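Local coordinates for elongation factor G (Thermus thermophilus, PDB 2DY1), which binds GTP together with magnesium and, as an elongation factor of the EF-G family, probably hydrolyses it to drive translocation during protein synthesis, at residues 119-122 with 123-127; 265-268 with 269-273. All coordinates share one frame; numbering follows the deposited sequence.

Contact 1: 119-122 with 123-127; sequences WTVA and ERLGL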
loop_
_atom_site.group_PDB
_atom_site.type_symbol
_atom_site.label_atom_id
_atom_site.label_comp_id
_atom_site.label_asym_id
_atom_site.label_seq_id
_atom_site.Cartn_x
_atom_site.Cartn_y
_atom_site.Cartn_z
ATOM N N TRP A 119 -0.821 -7.826 10.692
ATOM C CA TRP A 119 -0.323 -8.000 12.057
ATOM C C TRP A 119 0.910 -7.125 12.307
ATOM O O TRP A 119 1.016 -6.455 13.335
ATOM C CB TRP A 119 0.040 -9.469 12.279
ATOM C CG TRP A 119 0.331 -9.821 13.711
ATOM C CD1 TRP A 119 1.546 -9.804 14.341
ATOM C CD2 TRP A 119 -0.619 -10.247 14.679
ATOM N NE1 TRP A 119 1.403 -10.197 15.649
ATOM C CE2 TRP A 119 0.082 -10.474 15.885
ATOM C CE3 TRP A 119 -2.002 -10.465 14.648
ATOM C CZ2 TRP A 119 -0.559 -10.906 17.051
ATOM C CZ3 TRP A 119 -2.641 -10.894 15.804
ATOM C CH2 TRP A 119 -1.915 -11.109 16.993
ATOM N N THR A 120 1.830 -7.128 11.350
ATOM C CA THR A 120 3.063 -6.355 11.461
ATOM C C THR A 120 2.794 -4.849 11.501
ATOM O O THR A 120 3.402 -4.127 12.289
ATOM C CB THR A 120 4.006 -6.671 10.283
ATOM O OG1 THR A 120 4.411 -8.040 10.363
ATOM C CG2 THR A 120 5.241 -5.783 10.332
ATOM N N VAL A 121 1.895 -4.383 10.641
ATOM C CA VAL A 121 1.562 -2.956 10.624
ATOM C C VAL A 121 0.952 -2.585 11.971
ATOM O O VAL A 121 1.310 -1.557 12.570
ATOM C CB VAL A 121 0.569 -2.637 9.490
ATOM C CG1 VAL A 121 0.107 -1.169 9.575
ATOM C CG2 VAL A 121 1.251 -2.906 8.153
ATOM N N ALA A 122 0.055 -3.435 12.474
ATOM C CA ALA A 122 -0.573 -3.158 13.756
ATOM C C ALA A 122 0.488 -3.072 14.850
ATOM O O ALA A 122 0.437 -2.191 15.706
ATOM C CB ALA A 122 -1.600 -4.259 14.101
ATOM N N GLU A 123 1.437 -4.006 14.817
ATOM C CA GLU A 123 2.514 -4.039 15.807
ATOM C C GLU A 123 3.333 -2.748 15.770
ATOM O O GLU A 123 3.602 -2.149 16.826
ATOM C CB GLU A 123 3.401 -5.265 15.548
ATOM C CG GLU A 123 4.159 -5.771 16.768
ATOM C CD GLU A 123 4.571 -7.230 16.625
ATOM O OE1 GLU A 123 5.316 -7.550 15.671
ATOM O OE2 GLU A 123 4.141 -8.059 17.459
ATOM N N ARG A 124 3.704 -2.297 14.571
ATOM C CA ARG A 124 4.499 -1.076 14.429
ATOM C C ARG A 124 3.746 0.153 14.915
ATOM O O ARG A 124 4.354 1.109 15.375
ATOM C CB ARG A 124 4.960 -0.879 12.978
ATOM C CG ARG A 124 5.938 -1.951 12.488
ATOM C CD ARG A 124 6.778 -1.460 11.309
ATOM N NE ARG A 124 5.966 -1.090 10.152
ATOM C CZ ARG A 124 6.010 -1.708 8.974
ATOM N NH1 ARG A 124 6.830 -2.733 8.789
ATOM N NH2 ARG A 124 5.235 -1.298 7.976
ATOM N N LEU A 125 2.420 0.128 14.808
ATOM C CA LEU A 125 1.594 1.238 15.287
ATOM C C LEU A 125 1.371 1.143 16.790
ATOM O O LEU A 125 0.799 2.050 17.390
ATOM C CB LEU A 125 0.232 1.246 14.578
ATOM C CG LEU A 125 0.274 1.796 13.152
ATOM C CD1 LEU A 125 -1.002 1.407 12.438
ATOM C CD2 LEU A 125 0.416 3.322 13.156
ATOM N N GLY A 126 1.809 0.035 17.388
ATOM C CA GLY A 126 1.651 -0.155 18.822
ATOM C C GLY A 126 0.243 -0.542 19.219
ATOM O O GLY A 126 -0.194 -0.295 20.346
ATOM N N LEU A 127 -0.469 -1.175 18.291
ATOM C CA LEU A 127 -1.840 -1.562 18.543
ATOM C C LEU A 127 -2.102 -2.922 19.148
ATOM O O LEU A 127 -1.475 -3.895 18.764
ATOM C CB LEU A 127 -2.640 -1.550 17.229
ATOM C CG LEU A 127 -2.711 -0.243 16.433
ATOM C CD1 LEU A 127 -3.690 -0.461 15.244
ATOM C CD2 LEU A 127 -3.175 0.902 17.315
HETATM O O HOH W 1 3.406 -11.222 17.663
#

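Contact 2: 265-268 with 269-273; sequences LELI and LEALP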
loop_
_atom_site.group_PDB
_atom_site.type_symbol
_atom_site.label_atom_id
_atom_site.label_comp_id
_atom_site.label_asym_id
_atom_site.label_seq_id
_atom_site.Cartn_x
_atom_site.Cartn_y
_atom_site.Cartn_z
ATOM N N LEU A 265 -18.750 -9.027 19.851
ATOM C CA LEU A 265 -18.879 -7.603 20.108
ATOM C C LEU A 265 -18.660 -7.295 21.598
ATOM O O LEU A 265 -17.982 -6.320 21.948
ATOM C CB LEU A 265 -20.251 -7.125 19.636
ATOM C CG LEU A 265 -20.505 -5.613 19.631
ATOM C CD1 LEU A 265 -19.413 -4.884 18.858
ATOM C CD2 LEU A 265 -21.880 -5.367 18.992
ATOM N N GLU A 266 -19.216 -8.137 22.462
ATOM C CA GLU A 266 -19.054 -7.953 23.901
ATOM C C GLU A 266 -17.577 -8.110 24.266
ATOM O O GLU A 266 -17.041 -7.361 25.095
ATOM C CB GLU A 266 -19.922 -8.965 24.657
ATOM C CG GLU A 266 -21.422 -8.734 24.433
ATOM C CD GLU A 266 -22.308 -9.808 25.057
ATOM O OE1 GLU A 266 -21.951 -11.000 24.974
ATOM O OE2 GLU A 266 -23.372 -9.461 25.618
ATOM N N LEU A 267 -16.904 -9.077 23.644
ATOM C CA LEU A 267 -15.482 -9.281 23.911
ATOM C C LEU A 267 -14.651 -8.084 23.435
ATOM O O LEU A 267 -13.662 -7.731 24.067
ATOM C CB LEU A 267 -14.999 -10.586 23.259
ATOM C CG LEU A 267 -13.526 -10.953 23.415
ATOM C CD1 LEU A 267 -13.185 -11.143 24.893
ATOM C CD2 LEU A 267 -13.246 -12.237 22.641
ATOM N N ILE A 268 -15.038 -7.463 22.318
ATOM C CA ILE A 268 -14.324 -6.282 21.839
ATOM C C ILE A 268 -14.386 -5.201 22.921
ATOM O O ILE A 268 -13.365 -4.573 23.250
ATOM C CB ILE A 268 -14.960 -5.774 20.528
ATOM C CG1 ILE A 268 -14.499 -6.670 19.377
ATOM C CG2 ILE A 268 -14.584 -4.314 20.273
ATOM C CD1 ILE A 268 -15.321 -6.514 18.073
ATOM N N LEU A 269 -15.576 -4.987 23.478
ATOM C CA LEU A 269 -15.745 -3.979 24.523
ATOM C C LEU A 269 -14.942 -4.343 25.766
ATOM O O LEU A 269 -14.274 -3.500 26.368
ATOM C CB LEU A 269 -17.235 -3.826 24.870
ATOM C CG LEU A 269 -18.017 -3.180 23.726
ATOM C CD1 LEU A 269 -19.496 -3.516 23.874
ATOM C CD2 LEU A 269 -17.785 -1.647 23.715
ATOM N N GLU A 270 -14.970 -5.613 26.139
ATOM C CA GLU A 270 -14.254 -6.037 27.332
ATOM C C GLU A 270 -12.732 -6.044 27.228
ATOM O O GLU A 270 -12.027 -5.683 28.176
ATOM C CB GLU A 270 -14.730 -7.440 27.721
ATOM C CG GLU A 270 -13.907 -8.096 28.813
ATOM C CD GLU A 270 -14.336 -9.531 29.069
ATOM O OE1 GLU A 270 -14.978 -10.129 28.173
ATOM O OE2 GLU A 270 -14.020 -10.063 30.155
ATOM N N ALA A 271 -12.217 -6.444 26.072
ATOM C CA ALA A 271 -10.781 -6.570 25.877
ATOM C C ALA A 271 -9.980 -5.440 25.254
ATOM O O ALA A 271 -8.815 -5.259 25.589
ATOM C CB ALA A 271 -10.505 -7.858 25.088
ATOM N N LEU A 272 -10.583 -4.692 24.340
ATOM C CA LEU A 272 -9.847 -3.664 23.632
ATOM C C LEU A 272 -9.947 -2.317 24.310
ATOM O O LEU A 272 -10.921 -2.035 24.995
ATOM C CB LEU A 272 -10.323 -3.626 22.175
ATOM C CG LEU A 272 -10.184 -5.012 21.516
ATOM C CD1 LEU A 272 -10.645 -4.894 20.052
ATOM C CD2 LEU A 272 -8.747 -5.530 21.569
ATOM N N PRO A 273 -8.925 -1.472 24.120
ATOM C CA PRO A 273 -8.918 -0.154 24.763
ATOM C C PRO A 273 -9.794 0.927 24.206
ATOM O O PRO A 273 -10.082 0.965 23.021
ATOM C CB PRO A 273 -7.455 0.248 24.681
ATOM C CG PRO A 273 -7.089 -0.229 23.308
ATOM C CD PRO A 273 -7.707 -1.650 23.310
#

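Contact 1: 119-122 with 123-127
Val121 overlaps Leu125 one turn further along the helix: the two side chains run parallel, Val121 CG1 lying 4.0 Å from Leu125 CD1. CG1 stands anti to the backbone N of Val121 (chi1 174°), which carries this branch forward to the leucine, while the other branch, CG2, borders the Arg124 guanidinium. Both aliphatic residues suit this side because helix 88-97 covers it, Leu95 touching Val121, Leu125 and Leu127. Thr120 brings its methyl to the same arginine, CG2 lying 3.8 Å from Arg124 NH1. Its hydroxyl turns back instead to the carbonyl of Glu116.

Trp119 and Glu123 form a more polar pair. The indole and carboxylate planes stand nearly perpendicular, 79° apart, and a water joins them, accepting from Trp119 NE1 at 3.0 Å and donating to Glu123 OE2. Arg129 fixes this end further, by a salt bridge to Glu123 OE2 and a cation-pi contact with the indole.

All this decorates the last turns of helix 113-124, the helical arm of a beta-alpha-beta unit between strands 100-106 and 129-134 in the GTP-binding domain, and the helix closes in a Schellman motif. Glu123 N and Arg124 N still make regular bonds to the carbonyls of Trp119 and Thr120. Then the chain turns over: Leu127 N reaches back to Ala122 O at 2.9 Å, and Gly126 N bonds to Glu123 O at 2.9 Å. Gly126 has positive phi (77°), a conformation glycine adopts more easily than most residues with a CB. The turn delivers Leu127 back over the helix end, its CB 4.3 Å from Ala122 CB; the small methyl of Ala122 lets the helix lie close to Ala101 of strand 100-106.

Contact 2: 265-268 with 269-273
The carboxylate of Glu270 is the flat group that meets the preceding turn, and Leu267 CD1 approaches it from well off its plane, 3.9 Å from Glu270 OE1. The two side chains slant across one another, each with CG anti to its backbone N, chi1 being 171° in the glutamate and 179° in the leucine. Glutamate suits this exposed position: its extended chain carries the carboxylate outward while its side chain also touches Phe238 of helix 231-243. The leucine's same methyl, CD1, also meets Ala271 CB at 4.2 Å. A small residue suits this place, where the helix meets Met130 of strand 129-134 and Phe238.

Ile268 and Leu272 make the other apolar pair, crossing at a slant with Ile268 CG2 4.0 Å from Leu272 CD1. Both reach Met130, and Leu269 turns to His74 and Val76 of strand 74-80, so branched aliphatic residues fill the side that faces the sheet.

Regular helical bonds run from Leu269 N to Leu265 O through to Leu272 N, which donates to Ile268 O at 3.0 Å. Leu272 itself has already left helical angles for an extended conformation, as commonly adopted before proline. Pro273 lacks an N-H and cannot continue the series, and Leu269 O is instead bonded by Arg10 NH2. The whole is the C-terminal end of helix 261-271, packed against the central sheet of a P-loop GTPase alpha/beta domain.

In the fold
Contacts 1 and 2 are the closing turns of two helices in the same GTP-binding domain, 113-124 first along the chain and 261-271 later. Their centres lie 18 Å apart and their nearest atoms about 7 Å, without touching. The central mixed sheet connects them: strand 129-134 meets contact 1 through Arg129 and Val131 but contact 2 through Met130, so the helices pack on opposite faces. Neither contact touches the nucleotide site directly; the side chain of Trp119 is about 11 Å from that of Ser20, and that of Ile268 about 12 Å from that of Lys22, both GTP-binding residues. Together they cover part of each face of the sheet that carries the P-loop.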